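Local coordinates for PhnB protein (Bacillus cereus, PDB 3OMS) that is probably a PhnB-like member of the glyoxalase superfamily, named as a putative 3-demethylubiquinone-9 3-methyltransferase, whose actual reaction is not established, at residues L15-A21 against I69-H75. Residues are numbered along the deposited sequence; the frame is centred on the assembly and turned at random.
Sequences LMFEGKA and IDSYVNH
Asp-70 plugs the turn that follows the first strand: its OD1 takes two backbone hydrogen bonds, from Gly-19 N at 2.8 Å and from Ala-21 N at 2.9 Å. Gly-19 comes down on the carboxylate from above its plane, while Ala-21 meets the same oxygen on the syn side, only 20° out of plane. With CG turned beside its own backbone N (chi1 -76°), the aspartate reaches in under the chain just where a helix starts, and its OD2 bonds to Val-54 N.

Behind this grip, Phe-17 N to Ile-69 O and Ser-71 N to Phe-17 O continue the parallel pairing. On the sheet face of Met-16 and Ile-69 the two side chains run side by side, Met-16 CG resting 3.8 Å from Ile-69 CG1. The extended selenomethionine chain brings SE to the His-75 ring, 4.7 Å from its centroid and oblique to it, and the bend at chi3 (65°) turns CE toward ND1 of the same ring.

The far end is looser and wetter. Glu-18 stretches out along the exposed loop, where OE2 accepts a nearly straight bond from His-75 N (2.8 Å) and OE1 only a weak one from Asn-74 ND2 (3.4 Å). Two waters lie between this carboxylate and His-75, but so close to its oxygens that the bridges are doubtful.

Strands 11-17 and 64-70 are thus the parallel-paired first and fourth strands of a beta-alpha-beta-beta-beta unit (order 1-4-3-2), the glyoxalase-fold module that the chain contains twice, with helix 21-29 packed on Phe-17; beyond Leu-15 the sheet continues antiparallel into the second subunit, whose Trp-123 packs on Met-16.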
loop_
_atom_site.group_PDB
_atom_site.type_symbol
_atom_site.label_atom_id
_atom_site.label_comp_id
_atom_site.label_asym_id
_atom_site.label_seq_id
_atom_site.Cartn_x
_atom_site.Cartn_y
_atom_site.Cartn_z
ATOM N N LEU A 15 4.372 -0.871 5.794
ATOM C CA LEU A 15 4.684 -2.266 5.563
ATOM C C LEU A 15 5.066 -2.976 6.872
ATOM O O LEU A 15 5.958 -2.536 7.608
ATOM C CB LEU A 15 5.798 -2.377 4.507
ATOM C CG LEU A 15 5.481 -2.068 3.034
ATOM C CD1 LEU A 15 5.090 -0.599 2.725
ATOM C CD2 LEU A 15 6.700 -2.478 2.176
HETATM N N MSE A 16 4.377 -4.096 7.162
HETATM C CA MSE A 16 4.659 -4.882 8.308
HETATM C C MSE A 16 5.341 -6.206 7.919
HETATM O O MSE A 16 4.713 -7.088 7.300
HETATM C CB MSE A 16 3.360 -5.153 9.068
HETATM C CG MSE A 16 3.545 -5.940 10.350
HETATM SE SE MSE A 16 1.914 -5.986 11.427
HETATM C CE MSE A 16 0.868 -6.980 10.185
ATOM N N PHE A 17 6.606 -6.301 8.333
ATOM C CA PHE A 17 7.484 -7.437 8.140
ATOM C C PHE A 17 7.533 -8.248 9.429
ATOM O O PHE A 17 6.959 -7.842 10.459
ATOM C CB PHE A 17 8.910 -6.945 7.738
ATOM C CG PHE A 17 8.976 -6.249 6.432
ATOM C CD1 PHE A 17 9.193 -6.951 5.267
ATOM C CD2 PHE A 17 8.880 -4.855 6.350
ATOM C CE1 PHE A 17 9.278 -6.271 4.023
ATOM C CE2 PHE A 17 8.940 -4.192 5.159
ATOM C CZ PHE A 17 9.150 -4.915 3.957
ATOM N N GLU A 18 8.170 -9.431 9.389
ATOM C CA GLU A 18 8.407 -10.221 10.612
ATOM C C GLU A 18 9.900 -10.538 10.818
ATOM O O GLU A 18 10.274 -11.681 11.116
ATOM C CB GLU A 18 7.554 -11.524 10.617
ATOM C CG GLU A 18 6.046 -11.204 10.665
ATOM C CD GLU A 18 5.132 -12.407 10.720
ATOM O OE1 GLU A 18 5.612 -13.567 10.648
ATOM O OE2 GLU A 18 3.915 -12.152 10.873
ATOM N N GLY A 19 10.746 -9.523 10.681
ATOM C CA GLY A 19 12.184 -9.701 10.903
ATOM C C GLY A 19 13.054 -9.157 9.800
ATOM O O GLY A 19 14.240 -9.030 9.995
ATOM N N LYS A 20 12.482 -8.828 8.660
ATOM C CA LYS A 20 13.252 -8.373 7.505
ATOM C C LYS A 20 13.111 -6.865 7.165
ATOM O O LYS A 20 13.576 -6.447 6.098
ATOM C CB LYS A 20 12.861 -9.212 6.283
ATOM C CG LYS A 20 13.019 -10.754 6.498
ATOM C CD LYS A 20 14.301 -11.225 5.970
ATOM C CE LYS A 20 14.465 -12.780 6.172
ATOM N NZ LYS A 20 15.856 -13.065 6.559
ATOM N N ALA A 21 12.490 -6.071 8.044
ATOM C CA ALA A 21 12.175 -4.669 7.715
ATOM C C ALA A 21 13.448 -3.917 7.305
ATOM O O ALA A 21 13.483 -3.201 6.306
ATOM C CB ALA A 21 11.490 -3.942 8.891
ATOM N N ILE A 69 7.629 -1.678 9.997
ATOM C CA ILE A 69 7.968 -2.257 11.264
ATOM C C ILE A 69 8.312 -3.737 11.084
ATOM O O ILE A 69 7.938 -4.324 10.071
ATOM C CB ILE A 69 6.803 -2.191 12.289
ATOM C CG1 ILE A 69 5.652 -3.142 11.877
ATOM C CG2 ILE A 69 6.295 -0.753 12.515
ATOM C CD1 ILE A 69 4.477 -3.177 12.833
ATOM N N ASP A 70 8.962 -4.327 12.107
ATOM C CA ASP A 70 9.013 -5.778 12.303
ATOM C C ASP A 70 8.022 -6.092 13.393
ATOM O O ASP A 70 8.195 -5.697 14.582
ATOM C CB ASP A 70 10.409 -6.255 12.715
ATOM C CG ASP A 70 11.378 -6.283 11.576
ATOM O OD1 ASP A 70 11.016 -6.757 10.491
ATOM O OD2 ASP A 70 12.556 -5.883 11.770
ATOM N N SER A 71 6.942 -6.761 13.003
ATOM C CA SER A 71 5.928 -7.168 13.959
ATOM C C SER A 71 6.474 -8.037 15.128
ATOM O O SER A 71 7.163 -9.023 14.903
ATOM C CB SER A 71 4.824 -7.951 13.262
ATOM O OG SER A 71 3.874 -8.307 14.245
ATOM N N TYR A 72 6.145 -7.685 16.365
ATOM C CA TYR A 72 6.525 -8.571 17.503
ATOM C C TYR A 72 5.601 -9.790 17.676
ATOM O O TYR A 72 5.807 -10.602 18.574
ATOM C CB TYR A 72 6.674 -7.788 18.815
ATOM C CG TYR A 72 5.402 -7.215 19.369
ATOM C CD1 TYR A 72 4.625 -7.942 20.262
ATOM C CD2 TYR A 72 4.981 -5.941 19.014
ATOM C CE1 TYR A 72 3.469 -7.416 20.793
ATOM C CE2 TYR A 72 3.822 -5.395 19.535
ATOM C CZ TYR A 72 3.062 -6.143 20.423
ATOM O OH TYR A 72 1.903 -5.628 20.958
ATOM N N VAL A 73 4.593 -9.910 16.822
ATOM C CA VAL A 73 3.659 -11.035 16.834
ATOM C C VAL A 73 3.751 -11.713 15.486
ATOM O O VAL A 73 3.783 -11.028 14.467
ATOM C CB VAL A 73 2.213 -10.514 16.973
ATOM C CG1 VAL A 73 1.184 -11.644 16.705
ATOM C CG2 VAL A 73 2.009 -9.854 18.331
ATOM N N ASN A 74 3.757 -13.041 15.462
ATOM C CA ASN A 74 3.675 -13.767 14.195
ATOM C C ASN A 74 2.228 -13.803 13.747
ATOM O O ASN A 74 1.359 -14.218 14.507
ATOM C CB ASN A 74 4.162 -15.206 14.346
ATOM C CG ASN A 74 5.658 -15.298 14.610
ATOM O OD1 ASN A 74 6.054 -15.873 15.621
ATOM N ND2 ASN A 74 6.491 -14.716 13.715
ATOM N N HIS A 75 1.968 -13.389 12.510
ATOM C CA HIS A 75 0.598 -13.370 11.984
ATOM C C HIS A 75 0.359 -14.505 11.007
ATOM O O HIS A 75 1.318 -15.089 10.475
ATOM C CB HIS A 75 0.346 -11.991 11.340
ATOM C CG HIS A 75 0.256 -10.894 12.344
ATOM N ND1 HIS A 75 1.238 -9.942 12.508
ATOM C CD2 HIS A 75 -0.686 -10.623 13.274
ATOM C CE1 HIS A 75 0.890 -9.116 13.477
ATOM N NE2 HIS A 75 -0.268 -9.508 13.962
HETATM O O HOH W 1 4.064 -15.498 11.055
HETATM O O HOH W 2 3.189 -9.829 10.866
HETATM O O HOH W 3 14.783 -5.796 10.290
#